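Local coordinates for protein SAM-dependent methyltransferase (Pyrococcus horikoshii, PDB 1WZN) that probably transfers a methyl group from S-adenosyl-L-methionine to an acceptor substrate, and binds the product S-adenosyl-L-homocysteine, at residues Tyr5-Glu10 and Lys199-Asp204; Asp13-Arg18 and Arg187-Leu192; Asp28-Ile33 and Arg242-Gly247. All blocks are in the same frame, centred on the assembly; numbering follows the deposited sequence.

Interaction 1 of 3, residues Tyr5-Glu10 and Lys199-Asp204. With SAH (S-adenosyl-L-homocysteine), chain F.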
loop_
_atom_site.group_PDB
_atom_site.type_symbol
_atom_site.label_atom_id
_atom_site.label_comp_id
_atom_site.label_asym_id
_atom_site.label_seq_id
_atom_site.Cartn_x
_atom_site.Cartn_y
_atom_site.Cartn_z
ATOM N N TYR A 5 27.739 5.076 15.871
ATOM C CA TYR A 5 28.398 5.553 17.085
ATOM C C TYR A 5 29.902 5.728 16.988
ATOM O O TYR A 5 30.556 6.144 17.951
ATOM C CB TYR A 5 28.058 4.597 18.224
ATOM C CG TYR A 5 26.589 4.266 18.234
ATOM C CD1 TYR A 5 25.639 5.281 18.178
ATOM C CD2 TYR A 5 26.143 2.945 18.265
ATOM C CE1 TYR A 5 24.287 5.000 18.149
ATOM C CE2 TYR A 5 24.783 2.651 18.237
ATOM C CZ TYR A 5 23.864 3.686 18.177
ATOM O OH TYR A 5 22.518 3.429 18.122
ATOM N N THR A 6 30.452 5.411 15.826
ATOM C CA THR A 6 31.879 5.563 15.601
ATOM C C THR A 6 32.147 6.535 14.454
ATOM O O THR A 6 32.436 7.708 14.648
ATOM C CB THR A 6 32.483 4.184 15.310
ATOM O OG1 THR A 6 31.740 3.544 14.266
ATOM C CG2 THR A 6 32.421 3.313 16.565
ATOM N N LEU A 7 32.059 6.017 13.218
ATOM C CA LEU A 7 32.338 6.880 12.078
ATOM C C LEU A 7 31.327 8.033 11.943
ATOM O O LEU A 7 31.641 9.099 11.432
ATOM C CB LEU A 7 32.392 6.028 10.807
ATOM C CG LEU A 7 33.591 5.072 10.805
ATOM C CD1 LEU A 7 33.253 3.695 10.234
ATOM C CD2 LEU A 7 34.781 5.596 9.994
ATOM N N LEU A 8 30.068 7.794 12.398
ATOM C CA LEU A 8 29.031 8.831 12.255
ATOM C C LEU A 8 28.790 9.579 13.570
ATOM O O LEU A 8 27.886 10.396 13.708
ATOM C CB LEU A 8 27.714 8.179 11.797
ATOM C CG LEU A 8 27.734 7.754 10.324
ATOM C CD1 LEU A 8 26.521 6.902 9.954
ATOM C CD2 LEU A 8 27.729 8.948 9.362
ATOM N N ALA A 9 29.600 9.339 14.597
ATOM C CA ALA A 9 29.385 9.989 15.891
ATOM C C ALA A 9 29.219 11.509 15.831
ATOM O O ALA A 9 28.308 12.054 16.445
ATOM C CB ALA A 9 30.520 9.623 16.860
ATOM N N GLU A 10 30.095 12.192 15.101
ATOM C CA GLU A 10 30.010 13.647 14.999
ATOM C C GLU A 10 28.740 14.130 14.285
ATOM O O GLU A 10 28.440 15.325 14.292
ATOM C CB GLU A 10 31.244 14.214 14.278
ATOM C CG GLU A 10 32.575 14.054 15.011
ATOM C CD GLU A 10 32.610 14.752 16.365
ATOM O OE1 GLU A 10 31.837 15.712 16.575
ATOM O OE2 GLU A 10 33.423 14.343 17.216
ATOM N N LYS A 199 30.243 11.304 0.595
ATOM C CA LYS A 199 30.804 10.238 1.415
ATOM C C LYS A 199 29.574 9.494 1.915
ATOM O O LYS A 199 28.555 10.117 2.222
ATOM C CB LYS A 199 31.608 10.794 2.593
ATOM C CG LYS A 199 33.030 11.173 2.216
ATOM C CD LYS A 199 33.865 11.531 3.427
ATOM C CE LYS A 199 35.316 11.762 3.020
ATOM N NZ LYS A 199 35.883 10.549 2.358
ATOM N N ALA A 200 29.651 8.171 1.969
ATOM C CA ALA A 200 28.510 7.382 2.413
ATOM C C ALA A 200 28.915 6.314 3.412
ATOM O O ALA A 200 29.961 5.678 3.271
ATOM C CB ALA A 200 27.825 6.738 1.221
ATOM N N PHE A 201 28.064 6.124 4.412
ATOM C CA PHE A 201 28.291 5.146 5.468
ATOM C C PHE A 201 27.012 4.355 5.681
ATOM O O PHE A 201 25.913 4.911 5.641
ATOM C CB PHE A 201 28.675 5.859 6.763
ATOM C CG PHE A 201 29.980 6.586 6.685
ATOM C CD1 PHE A 201 31.184 5.892 6.752
ATOM C CD2 PHE A 201 30.011 7.966 6.525
ATOM C CE1 PHE A 201 32.400 6.564 6.663
ATOM C CE2 PHE A 201 31.224 8.645 6.434
ATOM C CZ PHE A 201 32.417 7.942 6.504
ATOM N N LEU A 202 27.156 3.058 5.915
ATOM C CA LEU A 202 25.996 2.204 6.120
ATOM C C LEU A 202 25.888 1.693 7.549
ATOM O O LEU A 202 26.779 1.001 8.036
ATOM C CB LEU A 202 26.051 0.999 5.168
ATOM C CG LEU A 202 24.972 -0.073 5.380
ATOM C CD1 LEU A 202 23.614 0.469 4.970
ATOM C CD2 LEU A 202 25.314 -1.319 4.566
ATOM N N VAL A 203 24.801 2.048 8.218
ATOM C CA VAL A 203 24.560 1.566 9.571
ATOM C C VAL A 203 23.837 0.248 9.353
ATOM O O VAL A 203 22.952 0.160 8.505
ATOM C CB VAL A 203 23.629 2.509 10.371
ATOM C CG1 VAL A 203 23.325 1.894 11.734
ATOM C CG2 VAL A 203 24.274 3.874 10.540
ATOM N N ASP A 204 24.227 -0.780 10.094
ATOM C CA ASP A 204 23.598 -2.085 9.972
ATOM C C ASP A 204 23.735 -2.796 11.313
ATOM O O ASP A 204 24.727 -3.474 11.572
ATOM C CB ASP A 204 24.274 -2.886 8.854
ATOM C CG ASP A 204 23.631 -4.241 8.635
ATOM O OD1 ASP A 204 22.405 -4.362 8.824
ATOM O OD2 ASP A 204 24.355 -5.183 8.257
HETATM N N SAH F . 21.245 7.537 25.455
HETATM C CA SAH F . 21.662 8.327 24.218
HETATM C CB SAH F . 22.157 7.525 23.047
HETATM C CG SAH F . 21.264 6.512 22.348
HETATM S SD SAH F . 22.316 5.718 21.049
HETATM C C SAH F . 20.403 9.223 23.824
HETATM O O SAH F . 19.360 9.163 24.503
HETATM O OXT SAH F . 20.562 9.991 22.795
HETATM C "C5'" SAH F . 22.675 4.129 21.693
HETATM C "C4'" SAH F . 24.048 4.135 22.526
HETATM O "O4'" SAH F . 24.178 2.767 22.928
HETATM C "C3'" SAH F . 25.304 4.417 21.734
HETATM O "O3'" SAH F . 25.960 5.584 22.233
HETATM C "C2'" SAH F . 26.133 3.075 21.889
HETATM O "O2'" SAH F . 27.537 3.301 21.888
HETATM C "C1'" SAH F . 25.591 2.516 23.193
HETATM N N9 SAH F . 25.754 1.205 23.431
HETATM C C8 SAH F . 25.352 0.063 22.749
HETATM N N7 SAH F . 25.694 -1.058 23.295
HETATM C C5 SAH F . 26.402 -0.673 24.468
HETATM C C6 SAH F . 27.028 -1.458 25.493
HETATM N N6 SAH F . 27.044 -2.798 25.501
HETATM N N1 SAH F . 27.627 -0.726 26.497
HETATM C C2 SAH F . 27.634 0.638 26.525
HETATM N N3 SAH F . 27.042 1.425 25.559
HETATM C C4 SAH F . 26.450 0.705 24.566
#

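Interaction 2 of 3, residues Asp13-Arg18 and Arg187-Leu192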
loop_
_atom_site.group_PDB
_atom_site.type_symbol
_atom_site.label_atom_id
_atom_site.label_comp_id
_atom_site.label_asym_id
_atom_site.label_seq_id
_atom_site.Cartn_x
_atom_site.Cartn_y
_atom_site.Cartn_z
ATOM N N ASP A 13 24.099 14.059 16.612
ATOM C CA ASP A 13 23.211 15.127 17.057
ATOM C C ASP A 13 22.475 15.785 15.886
ATOM O O ASP A 13 21.376 16.311 16.054
ATOM C CB ASP A 13 23.991 16.181 17.860
ATOM C CG ASP A 13 24.396 15.677 19.242
ATOM O OD1 ASP A 13 24.070 14.514 19.565
ATOM O OD2 ASP A 13 25.035 16.437 20.004
ATOM N N THR A 14 23.083 15.746 14.707
ATOM C CA THR A 14 22.470 16.328 13.510
ATOM C C THR A 14 21.337 15.411 13.070
ATOM O O THR A 14 20.204 15.850 12.843
ATOM C CB THR A 14 23.500 16.453 12.381
ATOM O OG1 THR A 14 24.467 17.447 12.743
ATOM C CG2 THR A 14 22.824 16.834 11.055
ATOM N N ILE A 15 21.652 14.126 12.972
ATOM C CA ILE A 15 20.678 13.119 12.577
ATOM C C ILE A 15 19.498 13.138 13.552
ATOM O O ILE A 15 18.341 13.007 13.144
ATOM C CB ILE A 15 21.337 11.717 12.569
ATOM C CG1 ILE A 15 22.381 11.648 11.451
ATOM C CG2 ILE A 15 20.278 10.627 12.416
ATOM C CD1 ILE A 15 23.296 10.442 11.522
ATOM N N TYR A 16 19.782 13.329 14.839
ATOM C CA TYR A 16 18.688 13.289 15.805
ATOM C C TYR A 16 18.348 14.674 16.366
ATOM O O TYR A 16 18.192 14.870 17.563
ATOM C CB TYR A 16 19.087 12.349 16.944
ATOM C CG TYR A 16 19.032 10.938 16.477
ATOM C CD1 TYR A 16 17.802 10.336 16.221
ATOM C CD2 TYR A 16 20.211 10.216 16.277
ATOM C CE1 TYR A 16 17.750 9.029 15.756
ATOM C CE2 TYR A 16 20.156 8.906 15.819
ATOM C CZ TYR A 16 18.934 8.312 15.558
ATOM O OH TYR A 16 18.871 7.015 15.076
ATOM N N ARG A 17 18.269 15.661 15.450
ATOM C CA ARG A 17 17.910 17.018 15.856
ATOM C C ARG A 17 16.566 17.046 16.590
ATOM O O ARG A 17 16.350 17.795 17.534
ATOM C CB ARG A 17 17.836 17.878 14.594
ATOM C CG ARG A 17 17.263 19.270 14.855
ATOM C CD ARG A 17 17.159 20.097 13.568
ATOM N NE ARG A 17 16.494 19.329 12.509
ATOM C CZ ARG A 17 15.178 19.092 12.654
ATOM N NH1 ARG A 17 14.532 19.554 13.711
ATOM N NH2 ARG A 17 14.526 18.390 11.722
ATOM N N ARG A 18 15.631 16.211 16.095
ATOM C CA ARG A 18 14.297 16.186 16.687
ATOM C C ARG A 18 14.322 15.664 18.123
ATOM O O ARG A 18 13.678 16.191 19.022
ATOM C CB ARG A 18 13.411 15.291 15.819
ATOM C CG ARG A 18 13.236 15.849 14.406
ATOM C CD ARG A 18 12.228 15.037 13.587
ATOM N NE ARG A 18 12.153 15.547 12.216
ATOM C CZ ARG A 18 13.135 15.184 11.369
ATOM N NH1 ARG A 18 14.101 14.381 11.778
ATOM N NH2 ARG A 18 13.137 15.657 10.119
ATOM N N ARG A 187 20.592 1.803 7.704
ATOM C CA ARG A 187 20.502 3.217 7.402
ATOM C C ARG A 187 21.699 3.665 6.578
ATOM O O ARG A 187 22.846 3.535 7.003
ATOM C CB ARG A 187 20.422 4.015 8.709
ATOM C CG ARG A 187 20.726 5.502 8.578
ATOM C CD ARG A 187 20.513 6.207 9.910
ATOM N NE ARG A 187 19.095 6.269 10.261
ATOM C CZ ARG A 187 18.635 6.607 11.461
ATOM N NH1 ARG A 187 19.478 6.906 12.440
ATOM N NH2 ARG A 187 17.328 6.665 11.680
ATOM N N LEU A 188 21.426 4.162 5.378
ATOM C CA LEU A 188 22.482 4.660 4.515
ATOM C C LEU A 188 22.550 6.163 4.740
ATOM O O LEU A 188 21.555 6.864 4.554
ATOM C CB LEU A 188 22.156 4.384 3.048
ATOM C CG LEU A 188 23.132 5.011 2.045
ATOM C CD1 LEU A 188 24.510 4.348 2.174
ATOM C CD2 LEU A 188 22.587 4.840 0.637
ATOM N N VAL A 189 23.707 6.657 5.163
ATOM C CA VAL A 189 23.863 8.090 5.379
ATOM C C VAL A 189 24.815 8.636 4.322
ATOM O O VAL A 189 25.974 8.230 4.239
ATOM C CB VAL A 189 24.421 8.400 6.787
ATOM C CG1 VAL A 189 24.610 9.910 6.960
ATOM C CG2 VAL A 189 23.463 7.864 7.848
ATOM N N GLN A 190 24.307 9.528 3.483
ATOM C CA GLN A 190 25.133 10.129 2.447
ATOM C C GLN A 190 25.410 11.563 2.887
ATOM O O GLN A 190 24.486 12.308 3.212
ATOM C CB GLN A 190 24.399 10.096 1.102
ATOM C CG GLN A 190 24.213 8.682 0.559
ATOM C CD GLN A 190 23.322 8.634 -0.660
ATOM O OE1 GLN A 190 22.094 8.679 -0.550
ATOM N NE2 GLN A 190 23.934 8.555 -1.833
ATOM N N ILE A 191 26.688 11.930 2.916
ATOM C CA ILE A 191 27.111 13.264 3.340
ATOM C C ILE A 191 27.567 14.040 2.113
ATOM O O ILE A 191 28.601 13.732 1.520
ATOM C CB ILE A 191 28.262 13.157 4.362
ATOM C CG1 ILE A 191 27.812 12.268 5.526
ATOM C CG2 ILE A 191 28.646 14.538 4.895
ATOM C CD1 ILE A 191 28.879 12.048 6.581
ATOM N N LEU A 192 26.781 15.042 1.740
ATOM C CA LEU A 192 27.048 15.859 0.562
ATOM C C LEU A 192 27.726 17.189 0.842
ATOM O O LEU A 192 27.248 17.979 1.655
ATOM C CB LEU A 192 25.738 16.150 -0.184
ATOM C CG LEU A 192 25.092 15.053 -1.030
ATOM C CD1 LEU A 192 24.919 13.786 -0.210
ATOM C CD2 LEU A 192 23.747 15.562 -1.557
HETATM O O HOH W 1 15.739 6.835 14.462
#

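Interaction 3 of 3, residues Asp28-Ile33 and Arg242-Gly247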
loop_
_atom_site.group_PDB
_atom_site.type_symbol
_atom_site.label_atom_id
_atom_site.label_comp_id
_atom_site.label_asym_id
_atom_site.label_seq_id
_atom_site.Cartn_x
_atom_site.Cartn_y
_atom_site.Cartn_z
ATOM N N ASP A 28 11.242 16.200 31.916
ATOM C CA ASP A 28 10.169 16.653 32.807
ATOM C C ASP A 28 9.460 15.387 33.290
ATOM O O ASP A 28 9.128 15.256 34.464
ATOM C CB ASP A 28 9.133 17.512 32.068
ATOM C CG ASP A 28 9.589 18.940 31.848
ATOM O OD1 ASP A 28 10.623 19.340 32.418
ATOM O OD2 ASP A 28 8.886 19.667 31.108
ATOM N N PHE A 29 9.217 14.465 32.359
ATOM C CA PHE A 29 8.552 13.203 32.681
ATOM C C PHE A 29 9.430 12.373 33.608
ATOM O O PHE A 29 8.942 11.779 34.570
ATOM C CB PHE A 29 8.248 12.411 31.401
ATOM C CG PHE A 29 7.585 11.079 31.653
ATOM C CD1 PHE A 29 6.441 10.994 32.441
ATOM C CD2 PHE A 29 8.104 9.912 31.099
ATOM C CE1 PHE A 29 5.819 9.758 32.677
ATOM C CE2 PHE A 29 7.492 8.671 31.327
ATOM C CZ PHE A 29 6.350 8.596 32.117
ATOM N N VAL A 30 10.723 12.327 33.312
ATOM C CA VAL A 30 11.658 11.581 34.145
ATOM C C VAL A 30 11.631 12.109 35.581
ATOM O O VAL A 30 11.621 11.327 36.530
ATOM C CB VAL A 30 13.097 11.665 33.582
ATOM C CG1 VAL A 30 14.100 11.077 34.585
ATOM C CG2 VAL A 30 13.173 10.897 32.262
ATOM N N GLU A 31 11.603 13.430 35.749
ATOM C CA GLU A 31 11.573 13.988 37.100
ATOM C C GLU A 31 10.268 13.651 37.813
ATOM O O GLU A 31 10.244 13.522 39.037
ATOM C CB GLU A 31 11.769 15.506 37.090
ATOM C CG GLU A 31 13.142 15.958 36.634
ATOM C CD GLU A 31 13.464 17.362 37.108
ATOM O OE1 GLU A 31 14.053 17.497 38.202
ATOM O OE2 GLU A 31 13.114 18.324 36.396
ATOM N N GLU A 32 9.180 13.520 37.059
ATOM C CA GLU A 32 7.914 13.160 37.688
ATOM C C GLU A 32 8.052 11.729 38.208
ATOM O O GLU A 32 7.542 11.395 39.276
ATOM C CB GLU A 32 6.746 13.251 36.704
ATOM C CG GLU A 32 5.445 12.742 37.311
ATOM C CD GLU A 32 4.221 13.105 36.499
ATOM O OE1 GLU A 32 4.173 12.764 35.298
ATOM O OE2 GLU A 32 3.300 13.731 37.071
ATOM N N ILE A 33 8.757 10.883 37.459
ATOM C CA ILE A 33 8.963 9.508 37.899
ATOM C C ILE A 33 9.807 9.519 39.177
ATOM O O ILE A 33 9.506 8.799 40.131
ATOM C CB ILE A 33 9.664 8.658 36.806
ATOM C CG1 ILE A 33 8.749 8.511 35.583
ATOM C CG2 ILE A 33 9.993 7.276 37.349
ATOM C CD1 ILE A 33 9.396 7.753 34.429
ATOM N N ARG A 242 5.137 4.523 22.466
ATOM C CA ARG A 242 6.474 4.512 23.053
ATOM C C ARG A 242 6.260 4.137 24.513
ATOM O O ARG A 242 5.363 4.657 25.171
ATOM C CB ARG A 242 7.177 5.865 22.937
ATOM C CG ARG A 242 8.606 5.823 23.494
ATOM C CD ARG A 242 9.501 6.865 22.842
ATOM N NE ARG A 242 9.080 8.227 23.146
ATOM C CZ ARG A 242 9.673 9.013 24.039
ATOM N NH1 ARG A 242 10.723 8.572 24.721
ATOM N NH2 ARG A 242 9.219 10.243 24.243
ATOM N N TYR A 243 7.076 3.222 25.013
ATOM C CA TYR A 243 6.907 2.752 26.376
ATOM C C TYR A 243 8.067 3.061 27.296
ATOM O O TYR A 243 9.200 3.250 26.852
ATOM C CB TYR A 243 6.676 1.242 26.354
ATOM C CG TYR A 243 5.673 0.849 25.298
ATOM C CD1 TYR A 243 4.347 1.252 25.398
ATOM C CD2 TYR A 243 6.073 0.156 24.157
ATOM C CE1 TYR A 243 3.431 0.984 24.379
ATOM C CE2 TYR A 243 5.166 -0.119 23.127
ATOM C CZ TYR A 243 3.850 0.305 23.247
ATOM O OH TYR A 243 2.960 0.086 22.221
ATOM N N TRP A 244 7.756 3.111 28.583
ATOM C CA TRP A 244 8.751 3.348 29.612
ATOM C C TRP A 244 8.602 2.262 30.653
ATOM O O TRP A 244 7.495 1.998 31.124
ATOM C CB TRP A 244 8.537 4.695 30.295
ATOM C CG TRP A 244 8.728 5.858 29.402
ATOM C CD1 TRP A 244 7.826 6.370 28.514
ATOM C CD2 TRP A 244 9.906 6.655 29.289
ATOM N NE1 TRP A 244 8.374 7.445 27.855
ATOM C CE2 TRP A 244 9.651 7.641 28.310
ATOM C CE3 TRP A 244 11.158 6.632 29.918
ATOM C CZ2 TRP A 244 10.601 8.599 27.946
ATOM C CZ3 TRP A 244 12.104 7.586 29.553
ATOM C CH2 TRP A 244 11.818 8.554 28.577
ATOM N N ILE A 245 9.709 1.614 30.989
ATOM C CA ILE A 245 9.704 0.598 32.023
ATOM C C ILE A 245 10.390 1.256 33.215
ATOM O O ILE A 245 11.471 1.829 33.079
ATOM C CB ILE A 245 10.497 -0.658 31.612
ATOM C CG1 ILE A 245 9.778 -1.379 30.465
ATOM C CG2 ILE A 245 10.650 -1.590 32.806
ATOM C CD1 ILE A 245 8.401 -1.897 30.823
ATOM N N VAL A 246 9.741 1.203 34.369
ATOM C CA VAL A 246 10.296 1.785 35.579
ATOM C C VAL A 246 10.438 0.691 36.621
ATOM O O VAL A 246 9.454 0.063 37.018
ATOM C CB VAL A 246 9.387 2.905 36.132
ATOM C CG1 VAL A 246 9.939 3.420 37.464
ATOM C CG2 VAL A 246 9.283 4.033 35.116
ATOM N N GLY A 247 11.674 0.445 37.036
ATOM C CA GLY A 247 11.927 -0.569 38.041
ATOM C C GLY A 247 12.240 0.118 39.354
ATOM O O GLY A 247 13.095 1.004 39.400
#

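Interaction 1 of 3, residues Tyr5-Glu10 and Lys199-Asp204
The backbone amide of Ala9 donates to the carbonyl oxygen of Thr6, N to O 3.3 Å, and closes a type I beta turn whose two middle residues, Leu7 and Leu8, meet Phe201 and Val203 of the facing strand. The contact across the segments is wholly apolar. Leu8 is the main wedge: with CG set beside its backbone N (chi1 -74°), its two methyls divide between two partners. CD2 lies 3.8 Å from CD2 of Phe201, approaching the ring obliquely, while CD1 comes equally close, 3.8 Å, to CG2 of Val203. The fork of a leucine suits this place because each branch can meet a different partner, CD2 the phenylalanine and CD1 the valine, and the beta-branched valine offers a methyl on the side facing the turn. Leu7 adds a looser touch, its CB 4.2 Å from CE1 of Phe201.

Just before the turn, Tyr5 belongs to the ligand pocket. The C2'-C3' side of the ribose of S-adenosyl-L-homocysteine sits over one face of its ring, with C3' 3.5 Å above the plane and over the centre. The outer end of the ring runs on to the thioether, where Tyr5 CE1 is 3.6 Å from SD, and its hydroxyl is hydrogen-bonded to that of Tyr118. With an alanine here, the ribose would probably lose its aromatic floor and Tyr118 would be left without this hydroxyl partner.

The N-terminal loop thus bridges cofactor and sheet. Tyr5 and Glu10 pack on helix 73-85, through Met75 and Val78. On the other flank, strand 198-208 pairs with strand 182-192, whose Val189 also touches Leu8, and Pro194 of the second subunit packs on Phe201.

Interaction 2 of 3, residues Asp13-Arg18 and Arg187-Leu192
Arg187 leaves its strand with CG anti to the backbone N (chi1 163°), runs outstretched and then bends at chi3 (-70°), which carries its guanidinium to the Tyr16 hydroxyl. The strand belongs to the four-stranded antiparallel sheet that accompanies the Rossmann-like methyltransferase fold, and Tyr16 sits at the break between helices 12-15 and 17-21, at the N-cap position of the second. From the strand, Arg187 NH1 donates to Tyr16 OH at 2.7 Å, with an N-H...O angle of 157°. The oxygen lies near the guanidinium plane, although the tyrosine ring itself is turned well away from that plane. A long, branched cation suits the position because it can serve several acceptors at once: NE of Arg187 forms a salt bridge with Asp172, which probably offsets its charge in a buried setting.

Tyrosine suits its place by giving a hydroxyl acceptor at the end of a ring that packs on Ile15 and, edge-to-face, on Phe113; its side chain lies about 6 Å from the bound S-adenosyl-L-homocysteine. Ile15 adds methyl packing: CG2 lies 3.8 Å from Arg187 NH1 and covers one face of the Tyr16 ring, and CD1 makes a loose apolar contact with Val189 CG2 at 4.5 Å. One water completes the polar cluster, accepting from Arg187 NH2 at 3.2 Å and lying 3.2 Å from Tyr16 OH, at the edge of the ring.

Interaction 3 of 3, residues Asp28-Ile33 and Arg242-Gly247
Helix 23-36 packs on one face of the mixed seven-stranded sheet of the class I methyltransferase fold, here against strand 242-248, the antiparallel strand inserted between strands 139-146 and 225-230, which gives the characteristic order 3-2-1-4-5-7-6. The helix and strand segments run in broadly the same direction, their axes 29° apart and 11.5 Å distant at closest approach. At the centre is a T-shaped aromatic pair: the edge of Phe29 points into the face of the Trp244 indole, the planes standing at 73° and the centroids of the Phe29 ring and the Trp244 five-membered ring 4.8 Å apart. Phe29 CE2 presses down at 3.6 Å from Trp244 CG. The chi1 of Phe29 (179°), which sets CG anti to the backbone N, directs its ring towards the sheet. Large rings suit this layer because they span the width between helix and strand, and the electron-rich indole face can receive the C-H edge of the phenylalanine.

One helical turn on, Ile33 takes over with smaller groups: its CD1 meets Val246 CG2 at 3.8 Å, and the same methyl covers a face of the Phe29 ring. Val30 CG2 reaches Trp244 CZ3 more loosely, at 4.4 Å.

Ile142 of strand 139-146 touches both Ile33 and Trp244, and Tyr229 of strand 225-230 packs on Phe29 and Val246; on the opposite face of the strand, Val215 of helix 212-219 packs on Ile245.

Overall arrangement
Interactions 1 and 2 lie side by side, their centres 9 Å apart, on neighbouring strands 198-208 and 182-192 of the antiparallel sheet; backbone bonds such as Val203 N to Arg187 O join them. Interaction 3 belongs to the mixed Rossmann-like sheet across the chain's centre, about 30 Å from interaction 1 and 27 Å from interaction 2, centre to centre. The N-terminal segments come in order, 5-10, 13-18 and 28-33, and their partners follow much later as 187-192, 199-204 and 242-247. The N-terminal region starts at the ligand with Tyr5, packs on the antiparallel sheet through 5-10 and 13-18, and reaches the methyltransferase core with 28-33, thus packing on both sheets.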